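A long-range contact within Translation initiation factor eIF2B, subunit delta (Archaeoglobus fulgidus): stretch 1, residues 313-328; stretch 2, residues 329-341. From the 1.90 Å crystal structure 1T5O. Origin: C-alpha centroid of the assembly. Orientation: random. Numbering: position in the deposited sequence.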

# COMPACT_ATOMS: atom_id res chain seq x y z
N PRO A 313 -3.40 -17.97 8.15
CA PRO A 313 -3.45 -19.31 8.75
C PRO A 313 -2.98 -19.24 10.20
O PRO A 313 -2.06 -18.47 10.54
N LEU A 314 -3.59 -20.05 11.07
CA LEU A 314 -3.22 -20.03 12.48
C LEU A 314 -1.77 -20.46 12.70
O LEU A 314 -1.20 -20.20 13.76
N GLU A 315 -1.19 -21.11 11.69
CA GLU A 315 0.20 -21.54 11.78
C GLU A 315 1.12 -20.30 11.85
O GLU A 315 2.26 -20.39 12.29
N ASN A 316 0.62 -19.16 11.39
CA ASN A 316 1.39 -17.91 11.42
C ASN A 316 1.02 -17.04 12.63
O ASN A 316 1.39 -15.86 12.68
N VAL A 317 0.26 -17.59 13.57
CA VAL A 317 -0.14 -16.84 14.76
C VAL A 317 0.54 -17.46 15.98
O VAL A 317 0.33 -18.64 16.29
N THR A 318 1.36 -16.67 16.65
CA THR A 318 2.11 -17.12 17.83
C THR A 318 1.18 -17.37 19.01
O THR A 318 1.37 -18.32 19.78
N ALA A 319 0.18 -16.50 19.17
CA ALA A 319 -0.79 -16.67 20.23
C ALA A 319 -1.96 -15.74 20.00
O ALA A 319 -1.83 -14.71 19.34
N LEU A 320 -3.11 -16.11 20.57
CA LEU A 320 -4.32 -15.31 20.51
C LEU A 320 -4.44 -14.65 21.89
O LEU A 320 -4.27 -15.30 22.91
N ILE A 321 -4.71 -13.35 21.92
CA ILE A 321 -4.88 -12.63 23.17
C ILE A 321 -6.36 -12.32 23.31
O ILE A 321 -6.89 -11.52 22.54
N THR A 322 -7.02 -12.92 24.30
CA THR A 322 -8.46 -12.73 24.51
C THR A 322 -8.75 -12.25 25.94
O THR A 322 -7.83 -12.15 26.74
N GLU A 323 -10.01 -11.95 26.26
CA GLU A 323 -10.34 -11.49 27.62
C GLU A 323 -10.38 -12.68 28.58
O GLU A 323 -10.56 -12.53 29.79
N TYR A 324 -10.21 -13.88 28.02
CA TYR A 324 -10.20 -15.11 28.80
C TYR A 324 -8.76 -15.56 29.02
O TYR A 324 -8.50 -16.55 29.72
N GLY A 325 -7.82 -14.83 28.42
CA GLY A 325 -6.42 -15.17 28.57
C GLY A 325 -5.69 -15.33 27.24
O GLY A 325 -6.29 -15.21 26.16
N VAL A 326 -4.39 -15.61 27.32
CA VAL A 326 -3.59 -15.82 26.11
C VAL A 326 -3.72 -17.30 25.70
O VAL A 326 -3.57 -18.19 26.52
N ILE A 327 -4.00 -17.55 24.43
CA ILE A 327 -4.17 -18.92 23.94
C ILE A 327 -3.04 -19.31 22.97
O ILE A 327 -2.79 -18.62 21.97
N TYR A 328 -2.40 -20.44 23.25
CA TYR A 328 -1.29 -20.91 22.41
C TYR A 328 -1.65 -22.14 21.61
O TYR A 328 -2.66 -22.78 21.88
N PRO A 329 -0.81 -22.50 20.62
CA PRO A 329 -1.06 -23.69 19.79
C PRO A 329 -0.82 -24.90 20.69
O PRO A 329 -0.07 -24.82 21.66
N PRO A 330 -1.48 -26.03 20.42
CA PRO A 330 -2.43 -26.28 19.32
C PRO A 330 -3.81 -25.64 19.62
O PRO A 330 -4.43 -25.93 20.66
N TYR A 331 -4.27 -24.79 18.72
CA TYR A 331 -5.53 -24.09 18.89
C TYR A 331 -6.75 -25.01 18.97
O TYR A 331 -7.67 -24.73 19.71
N GLU A 332 -6.71 -26.12 18.23
CA GLU A 332 -7.82 -27.08 18.22
C GLU A 332 -8.06 -27.58 19.65
O GLU A 332 -9.18 -27.90 20.03
N VAL A 333 -6.99 -27.65 20.43
CA VAL A 333 -7.13 -28.07 21.82
C VAL A 333 -7.36 -26.87 22.76
O VAL A 333 -8.30 -26.88 23.56
N ASN A 334 -6.54 -25.84 22.64
CA ASN A 334 -6.60 -24.71 23.56
C ASN A 334 -7.66 -23.64 23.42
O ASN A 334 -7.99 -22.98 24.42
N VAL A 335 -8.18 -23.44 22.22
CA VAL A 335 -9.22 -22.45 22.03
C VAL A 335 -10.48 -22.88 22.81
O VAL A 335 -11.03 -22.10 23.59
N PRO A 336 -10.94 -24.14 22.63
CA PRO A 336 -12.14 -24.58 23.37
C PRO A 336 -11.88 -24.55 24.88
O PRO A 336 -12.74 -24.15 25.67
N LYS A 337 -10.69 -24.96 25.28
CA LYS A 337 -10.34 -24.98 26.69
C LYS A 337 -10.36 -23.59 27.33
O LYS A 337 -11.04 -23.36 28.34
N VAL A 338 -9.63 -22.64 26.75
CA VAL A 338 -9.57 -21.29 27.30
C VAL A 338 -10.87 -20.48 27.22
O VAL A 338 -11.22 -19.73 28.16
N LEU A 339 -11.58 -20.60 26.10
CA LEU A 339 -12.81 -19.85 25.91
C LEU A 339 -14.00 -20.57 26.55
O LEU A 339 -15.14 -20.10 26.47
N LYS A 340 -13.71 -21.70 27.18
CA LYS A 340 -14.70 -22.52 27.86
C LYS A 340 -15.88 -22.94 26.99
O LYS A 340 -17.03 -22.74 27.37
N PHE A 341 -15.59 -23.49 25.81
CA PHE A 341 -16.65 -23.96 24.92
C PHE A 341 -17.26 -25.20 25.57
O PHE A 341 -16.62 -25.72 26.52

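Packing of a β-hairpin and the segment before it (stretch 1) against the helix that follows (stretch 2), 736 Å² buried in all. Strand 325-327 runs nearly antiparallel to helix 331-338, at 164°. Leu 314 (m, t) points toward stretch 2 and lays CB 3.6 Å from CD1 of Tyr 331; its carbonyl O meets the edge of that ring, 3.5 Å from CE1. Val 317 (t) also points in, and its O accepts a hydrogen bond from the phenol of Tyr 331 (OH to O, 2.7 Å), which gives the buried hydroxyl a backbone partner. Tyr 331 (chi1 m) points toward stretch 1 from the first helical turn. Ala 319 turns its CB away, yet its CA lies 3.2 Å from Tyr 331 OH, at the ring edge. Leu 320 (m, t) points in, CG 3.8 Å from Tyr 331 CE2 and CD1 3.9 Å from Val 335 CG2. At the hairpin turn, Thr 322 (p) points toward stretch 2; its OG1 accepts a hydrogen bond from Tyr 324 N (3.0 Å), donates one to Gly 325 O (2.9 Å) and sits 3.9 Å from Leu 339 CD2. Tyr 324 (chi1 m), also pointing in, packs CB 3.9 Å from both Val 338 CG1 and Leu 339 CD2, and Lys 340 CE approaches its ring edge, 4.0 Å from CD1. One water bridges the backbones here, donating to Tyr 324 O (3.2 Å) and Val 338 O (2.9 Å). Ile 327 (m, t) is buried and points toward stretch 2: CG1 lies 3.6 Å from Val 338 CG1, CG2 4.0 Å from Val 335 CG2, and CD1 4.0 Å from Leu 339 CG. Tyr 328 (chi1 m) points sideways, but its O accepts a nearly straight hydrogen bond from Asn 334 ND2 (2.8 Å, 170°), tying the chain leaving the strand to the helix.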

# COMPACT_ATOMS: atom_id res chain seq x y z
CB PRO A 313 -2.51 -20.13 7.86
CG PRO A 313 -1.51 -19.09 7.35
CD PRO A 313 -2.37 -17.88 7.09
CB LEU A 314 -4.18 -20.89 13.31
CG LEU A 314 -5.54 -20.19 13.43
CD1 LEU A 314 -6.52 -21.11 14.15
CD2 LEU A 314 -5.38 -18.85 14.18
CB GLU A 315 0.57 -22.39 10.55
CG GLU A 315 1.56 -23.51 10.86
CD GLU A 315 2.96 -23.19 10.37
OE1 GLU A 315 3.09 -22.89 9.15
OE2 GLU A 315 3.93 -23.25 11.18
CB ASN A 316 1.14 -17.09 10.15
CG ASN A 316 1.75 -17.71 8.90
OD1 ASN A 316 2.19 -18.86 8.92
ND2 ASN A 316 1.76 -16.95 7.79
CB VAL A 317 -1.67 -16.88 14.93
CG1 VAL A 317 -2.08 -16.15 16.23
CG2 VAL A 317 -2.34 -16.23 13.69
CB THR A 318 3.17 -16.05 18.23
OG1 THR A 318 3.95 -15.70 17.08
CG2 THR A 318 4.10 -16.59 19.35
CB ALA A 319 -0.12 -16.37 21.62
CB LEU A 320 -5.53 -16.22 20.23
CG LEU A 320 -5.46 -17.06 18.94
CD1 LEU A 320 -6.59 -18.08 18.90
CD2 LEU A 320 -5.52 -16.13 17.72
CB ILE A 321 -4.11 -11.29 23.16
CG1 ILE A 321 -2.62 -11.53 22.88
CG2 ILE A 321 -4.28 -10.60 24.51
CD1 ILE A 321 -1.84 -10.23 22.60
CB THR A 322 -9.21 -14.08 24.28
OG1 THR A 322 -9.05 -14.93 25.43
CG2 THR A 322 -8.65 -14.80 23.03
CB GLU A 323 -11.69 -10.74 27.65
CG GLU A 323 -12.95 -11.62 27.58
CD GLU A 323 -13.36 -11.93 26.15
OE1 GLU A 323 -12.47 -12.24 25.32
OE2 GLU A 323 -14.58 -11.88 25.86
CB TYR A 324 -10.96 -16.22 28.06
CG TYR A 324 -12.46 -16.10 28.17
CD1 TYR A 324 -13.17 -16.92 29.05
CD2 TYR A 324 -13.17 -15.18 27.40
CE1 TYR A 324 -14.57 -16.84 29.15
CE2 TYR A 324 -14.56 -15.07 27.50
CZ TYR A 324 -15.25 -15.91 28.38
OH TYR A 324 -16.63 -15.82 28.48
CB VAL A 326 -2.09 -15.46 26.37
CG1 VAL A 326 -1.24 -15.74 25.11
CG2 VAL A 326 -1.98 -13.98 26.69
CB ILE A 327 -5.51 -19.05 23.20
CG1 ILE A 327 -6.65 -18.54 24.10
CG2 ILE A 327 -5.78 -20.48 22.83
CD1 ILE A 327 -8.04 -18.61 23.40
CB TYR A 328 -0.09 -21.28 23.27
CG TYR A 328 0.51 -20.14 24.02
CD1 TYR A 328 0.10 -19.85 25.32
CD2 TYR A 328 1.50 -19.36 23.45
CE1 TYR A 328 0.65 -18.81 26.03
CE2 TYR A 328 2.06 -18.31 24.15
CZ TYR A 328 1.63 -18.04 25.44
OH TYR A 328 2.16 -17.01 26.15
CB PRO A 329 0.01 -23.59 18.69
CG PRO A 329 0.29 -22.07 18.60
CD PRO A 329 0.29 -21.68 20.06
CB PRO A 330 -2.48 -27.81 19.25
CG PRO A 330 -2.33 -28.21 20.71
CD PRO A 330 -1.28 -27.24 21.24
CB TYR A 331 -5.69 -23.04 17.79
CG TYR A 331 -4.61 -21.96 17.86
CD1 TYR A 331 -3.74 -21.73 16.78
CD2 TYR A 331 -4.44 -21.21 19.02
CE1 TYR A 331 -2.73 -20.75 16.86
CE2 TYR A 331 -3.44 -20.23 19.12
CZ TYR A 331 -2.58 -20.00 18.04
OH TYR A 331 -1.59 -19.04 18.16
CB GLU A 332 -7.47 -28.27 17.32
CG GLU A 332 -8.68 -28.98 16.75
CD GLU A 332 -9.41 -28.16 15.69
OE1 GLU A 332 -8.75 -27.52 14.84
OE2 GLU A 332 -10.66 -28.17 15.69
CB VAL A 333 -5.86 -28.81 22.34
CG1 VAL A 333 -6.02 -29.13 23.83
CG2 VAL A 333 -5.64 -30.11 21.59
CB ASN A 334 -5.22 -24.05 23.64
CG ASN A 334 -4.17 -25.02 24.13
OD1 ASN A 334 -4.48 -25.90 24.92
ND2 ASN A 334 -2.93 -24.85 23.68
CB VAL A 335 -9.51 -22.25 20.53
CG1 VAL A 335 -10.87 -21.57 20.30
CG2 VAL A 335 -8.39 -21.36 19.92
CB PRO A 336 -12.36 -26.01 22.87
CG PRO A 336 -11.80 -25.99 21.49
CD PRO A 336 -10.53 -25.17 21.65
CB LYS A 337 -8.94 -25.60 26.88
CG LYS A 337 -8.54 -25.76 28.33
CD LYS A 337 -7.04 -26.03 28.51
CE LYS A 337 -6.62 -25.69 29.94
NZ LYS A 337 -5.15 -25.83 30.23
CB VAL A 338 -8.45 -20.46 26.63
CG1 VAL A 338 -8.42 -19.06 27.24
CG2 VAL A 338 -7.08 -21.15 26.83
CB LEU A 339 -13.08 -19.62 24.42
CG LEU A 339 -12.02 -18.78 23.69
CD1 LEU A 339 -12.49 -18.52 22.24
CD2 LEU A 339 -11.80 -17.45 24.44
CB LYS A 340 -15.23 -21.80 29.10
CG LYS A 340 -14.16 -21.33 30.06
CD LYS A 340 -14.79 -20.41 31.10
CE LYS A 340 -13.76 -19.64 31.92
NZ LYS A 340 -13.23 -20.43 33.06
CB PHE A 341 -16.08 -24.33 23.54
CG PHE A 341 -15.75 -23.15 22.67
CD1 PHE A 341 -14.90 -23.30 21.58
CD2 PHE A 341 -16.31 -21.90 22.90
CE1 PHE A 341 -14.60 -22.23 20.73
CE2 PHE A 341 -16.03 -20.82 22.07
CZ PHE A 341 -15.17 -20.98 20.97
O HOH W 1 -10.17 -19.02 30.79